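Local coordinates for protein 4-carboxymuconolactone decarboxylase (Sinorhizobium meliloti, PDB 4G9Q) that probably acts as a trimeric, all-helical enzyme of the carboxymuconolactone decarboxylase family in benzoate degradation, possibly with peroxiredoxin-like activity, at residues A[125-128]-A[129-132]; A[135-139]-A[140-144]. All blocks are in the same frame, centred on the assembly; numbering follows the deposited sequence.

Contact 1 (A[125-128]-A[129-132])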
loop_
_atom_site.group_PDB
_atom_site.type_symbol
_atom_site.label_atom_id
_atom_site.label_comp_id
_atom_site.label_asym_id
_atom_site.label_seq_id
_atom_site.Cartn_x
_atom_site.Cartn_y
_atom_site.Cartn_z
ATOM N N LYS A 125 -7.801 -8.114 -0.428
ATOM C CA LYS A 125 -8.379 -6.880 -0.966
ATOM C C LYS A 125 -9.789 -7.125 -1.509
ATOM O O LYS A 125 -10.696 -6.310 -1.301
ATOM C CB LYS A 125 -7.473 -6.279 -2.049
ATOM C CG LYS A 125 -6.137 -5.727 -1.526
ATOM C CD LYS A 125 -6.329 -4.412 -0.766
ATOM C CE LYS A 125 -5.005 -3.827 -0.287
ATOM N NZ LYS A 125 -4.515 -4.474 0.970
ATOM N N ALA A 126 -9.978 -8.250 -2.192
ATOM C CA ALA A 126 -11.306 -8.622 -2.678
ATOM C C ALA A 126 -12.233 -8.967 -1.520
ATOM O O ALA A 126 -13.389 -8.543 -1.493
ATOM C CB ALA A 126 -11.216 -9.779 -3.653
HETATM N N MSE A 127 -11.720 -9.722 -0.553
HETATM C CA MSE A 127 -12.538 -10.150 0.583
HETATM C C MSE A 127 -13.046 -8.972 1.406
HETATM O O MSE A 127 -14.157 -9.005 1.924
HETATM C CB MSE A 127 -11.770 -11.129 1.471
HETATM C CG MSE A 127 -11.740 -12.558 0.941
HETATM SE SE MSE A 127 -13.544 -13.298 0.714
HETATM C CE MSE A 127 -14.242 -12.967 2.500
ATOM N N ALA A 128 -12.231 -7.922 1.501
ATOM C CA ALA A 128 -12.594 -6.726 2.253
ATOM C C ALA A 128 -13.836 -6.025 1.699
ATOM O O ALA A 128 -14.517 -5.299 2.426
ATOM C CB ALA A 128 -11.415 -5.758 2.307
ATOM N N THR A 129 -14.136 -6.256 0.421
ATOM C CA THR A 129 -15.281 -5.620 -0.237
ATOM C C THR A 129 -16.629 -6.223 0.163
ATOM O O THR A 129 -17.674 -5.600 -0.043
ATOM C CB THR A 129 -15.178 -5.693 -1.780
ATOM O OG1 THR A 129 -15.491 -7.022 -2.223
ATOM C CG2 THR A 129 -13.778 -5.304 -2.258
ATOM N N VAL A 130 -16.603 -7.435 0.718
ATOM C CA VAL A 130 -17.829 -8.200 0.942
ATOM C C VAL A 130 -18.842 -7.454 1.815
ATOM O O VAL A 130 -19.992 -7.293 1.419
ATOM C CB VAL A 130 -17.538 -9.633 1.471
ATOM C CG1 VAL A 130 -18.833 -10.338 1.880
ATOM C CG2 VAL A 130 -16.794 -10.448 0.414
ATOM N N GLY A 131 -18.409 -6.971 2.976
ATOM C CA GLY A 131 -19.287 -6.199 3.865
ATOM C C GLY A 131 -19.873 -4.944 3.231
ATOM O O GLY A 131 -21.101 -4.803 3.167
ATOM N N PRO A 132 -19.006 -4.020 2.769
ATOM C CA PRO A 132 -19.468 -2.772 2.154
ATOM C C PRO A 132 -20.347 -2.960 0.908
ATOM O O PRO A 132 -21.378 -2.291 0.781
ATOM C CB PRO A 132 -18.165 -2.057 1.793
ATOM C CG PRO A 132 -17.179 -2.558 2.795
ATOM C CD PRO A 132 -17.549 -4.001 3.009
#

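Contact 2 (A[135-139]-A[140-144])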
loop_
_atom_site.group_PDB
_atom_site.type_symbol
_atom_site.label_atom_id
_atom_site.label_comp_id
_atom_site.label_asym_id
_atom_site.label_seq_id
_atom_site.Cartn_x
_atom_site.Cartn_y
_atom_site.Cartn_z
ATOM N N GLU A 135 -23.842 -4.503 1.657
ATOM C CA GLU A 135 -24.723 -3.460 2.184
ATOM C C GLU A 135 -25.324 -2.625 1.048
ATOM O O GLU A 135 -26.528 -2.351 1.040
ATOM C CB GLU A 135 -23.977 -2.573 3.182
ATOM C CG GLU A 135 -24.859 -1.527 3.863
ATOM C CD GLU A 135 -24.094 -0.628 4.819
ATOM O OE1 GLU A 135 -23.097 -1.087 5.422
ATOM O OE2 GLU A 135 -24.503 0.542 4.978
ATOM N N ALA A 136 -24.483 -2.239 0.088
ATOM C CA ALA A 136 -24.931 -1.486 -1.081
ATOM C C ALA A 136 -25.983 -2.267 -1.867
ATOM O O ALA A 136 -27.007 -1.703 -2.268
ATOM C CB ALA A 136 -23.751 -1.126 -1.968
ATOM N N PHE A 137 -25.734 -3.563 -2.067
ATOM C CA PHE A 137 -26.669 -4.438 -2.775
ATOM C C PHE A 137 -27.982 -4.616 -2.015
ATOM O O PHE A 137 -29.058 -4.559 -2.613
ATOM C CB PHE A 137 -26.048 -5.817 -3.048
ATOM C CG PHE A 137 -25.045 -5.835 -4.179
ATOM C CD1 PHE A 137 -24.864 -4.728 -5.005
ATOM C CD2 PHE A 137 -24.299 -6.983 -4.430
ATOM C CE1 PHE A 137 -23.935 -4.758 -6.055
ATOM C CE2 PHE A 137 -23.371 -7.024 -5.481
ATOM C CZ PHE A 137 -23.195 -5.908 -6.295
ATOM N N ALA A 138 -27.887 -4.836 -0.705
ATOM C CA ALA A 138 -29.077 -5.034 0.136
ATOM C C ALA A 138 -30.024 -3.834 0.092
ATOM O O ALA A 138 -31.236 -4.008 -0.026
ATOM C CB ALA A 138 -28.682 -5.359 1.574
ATOM N N LYS A 139 -29.463 -2.626 0.163
ATOM C CA LYS A 139 -30.253 -1.389 0.130
ATOM C C LYS A 139 -31.023 -1.219 -1.183
ATOM O O LYS A 139 -32.099 -0.614 -1.200
ATOM C CB LYS A 139 -29.361 -0.161 0.374
ATOM C CG LYS A 139 -28.527 -0.214 1.654
ATOM C CD LYS A 139 -29.253 0.341 2.874
ATOM C CE LYS A 139 -28.318 0.404 4.087
ATOM N NZ LYS A 139 -27.125 1.283 3.854
ATOM N N ARG A 140 -30.468 -1.758 -2.270
ATOM C CA ARG A 140 -31.058 -1.641 -3.609
ATOM C C ARG A 140 -31.909 -2.855 -3.999
ATOM O O ARG A 140 -32.446 -2.910 -5.112
ATOM C CB ARG A 140 -29.962 -1.450 -4.666
ATOM C CG ARG A 140 -28.962 -0.330 -4.391
ATOM C CD ARG A 140 -29.418 1.015 -4.913
ATOM N NE ARG A 140 -29.417 1.093 -6.374
ATOM C CZ ARG A 140 -29.210 2.208 -7.070
ATOM N NH1 ARG A 140 -28.951 3.355 -6.452
ATOM N NH2 ARG A 140 -29.247 2.175 -8.394
ATOM N N GLY A 141 -32.010 -3.828 -3.095
ATOM C CA GLY A 141 -32.751 -5.067 -3.347
ATOM C C GLY A 141 -32.116 -5.939 -4.413
ATOM O O GLY A 141 -32.816 -6.631 -5.163
ATOM N N ILE A 142 -30.786 -5.907 -4.483
ATOM C CA ILE A 142 -30.042 -6.710 -5.455
ATOM C C ILE A 142 -29.783 -8.106 -4.903
ATOM O O ILE A 142 -28.948 -8.294 -4.016
ATOM C CB ILE A 142 -28.699 -6.037 -5.865
ATOM C CG1 ILE A 142 -28.922 -4.622 -6.429
ATOM C CG2 ILE A 142 -27.919 -6.927 -6.857
ATOM C CD1 ILE A 142 -29.835 -4.549 -7.644
ATOM N N GLY A 143 -30.512 -9.088 -5.426
ATOM C CA GLY A 143 -30.360 -10.468 -4.980
ATOM C C GLY A 143 -29.229 -11.190 -5.690
ATOM O O GLY A 143 -28.624 -10.656 -6.630
ATOM N N GLN A 144 -28.960 -12.416 -5.248
ATOM C CA GLN A 144 -27.868 -13.228 -5.793
ATOM C C GLN A 144 -28.090 -13.619 -7.247
ATOM O O GLN A 144 -27.140 -13.936 -7.963
ATOM C CB GLN A 144 -27.660 -14.490 -4.960
ATOM C CG GLN A 144 -27.238 -14.249 -3.525
ATOM C CD GLN A 144 -27.266 -15.531 -2.739
ATOM O OE1 GLN A 144 -26.345 -16.340 -2.826
ATOM N NE2 GLN A 144 -28.348 -15.746 -1.986
#

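Contact 1 (A[125-128]-A[129-132])
Thr-129 turns its hydroxyl back onto the carbonyl of Ala-126, and this pair forms the tight part of the junction between helix 123-127 and helix 130-139. The OG1 of Thr-129 donates to Ala-126 O at 2.7 Å, almost head-on and in the carbonyl plane, with a C=O...donor angle of 157°. The same oxygen also accepts the amide N-H of Thr-129, N to O 3.1 Å, from well above that plane. A chi1 of 76° wedges OG1 between its own backbone N and carbonyl carbon and directs the methyl to the carbonyl of Lys-125, with CG2 3.4 Å from Lys-125 O. Ile-114 and Leu-93 of neighbouring helices pack against this buried threonine.

The type I turn from Met-127 to Val-130 is closed by Val-130 N to Met-127 O at 3.1 Å. Beside it, packing is looser: selenomethionine Met-127 and Val-130 run side by side, CE to CG2 4.1 Å, both packing on the second subunit. Lys-125 leads away from the turn to a salt bridge with Glu-89 of that subunit, while the methyl of partly exposed Ala-128 heads away from the following residues.

Pro-132 sets CD 3.3 Å from Ala-128 O and has no N-H to offer it. The usual i to i+4 bond to Ala-128 O is therefore impossible, and the turn before it is closed by i to i+3 bonds, with the Thr-129 hydroxyl adding a second donor to Ala-126 O.

Contact 2 (A[135-139]-A[140-144])
Phe-137 and Ile-142 meet across the end of helix 130-139, their side chains crossing at a slant. The aromatic CG lies beside its backbone N and anti to the carbonyl carbon (chi1 -76°), which brings one ring face under the isoleucine. CG2 of Ile-142 sits over that face, 4.3 Å from the ring centroid and shifted toward the rim, a CH-pi contact. Closer to the backbone, Phe-137 CB and Ile-142 CB approach to 3.9 Å. The branches of Ile-142 divide the work: CG2, anti to its backbone N, covers the ring, whereas CG1 turns toward the carbonyl of Phe-137.

Arg-140 rests its CG 3.2 Å from Ala-136 O, and its guanidinium departs toward helix 93-102, where NH1 forms salt bridges with Glu-102 and Asp-98. Lys-139 takes another course: folded back, it runs along the helix to the extended Glu-135, and its NZ meets the anti lone pair of OE2 at 2.9 Å. This salt bridge spans one helical turn.

The backbone closes the helix beneath these side chains. Ile-142 N reaches back to Phe-137 O at 2.9 Å in a nearly straight bond, and Gly-141 N reaches Ala-138 O at 3.2 Å; the bonds of Arg-140 N to Ala-136 O and Phe-137 O are weak. Gly-141 has a positive phi of 67°, which takes the chain out of the helix. The paired return bonds, together with apolar contact between Phe-137 and Ile-142, mark this C-terminal cap as a Schellman motif.

How the contacts relate
Contact 1 and contact 2 stand at opposite ends of helix 130-139, their centres about 15 Å apart. Contact 1 comes first along the chain, joining helix 123-127 to the start of that helix; contact 2 follows, where the chain leaves it for the long loop before helix 159-173. They lie on the same side of the chain's centre, and contact 2 is farther out, about 21 Å away against 14 Å. Residues of both pack on helices 93-102 and 107-120, and both touch the second subunit. The two turns thus delimit one short helix that lies between its own subunit's helices and a neighbour in the trimer.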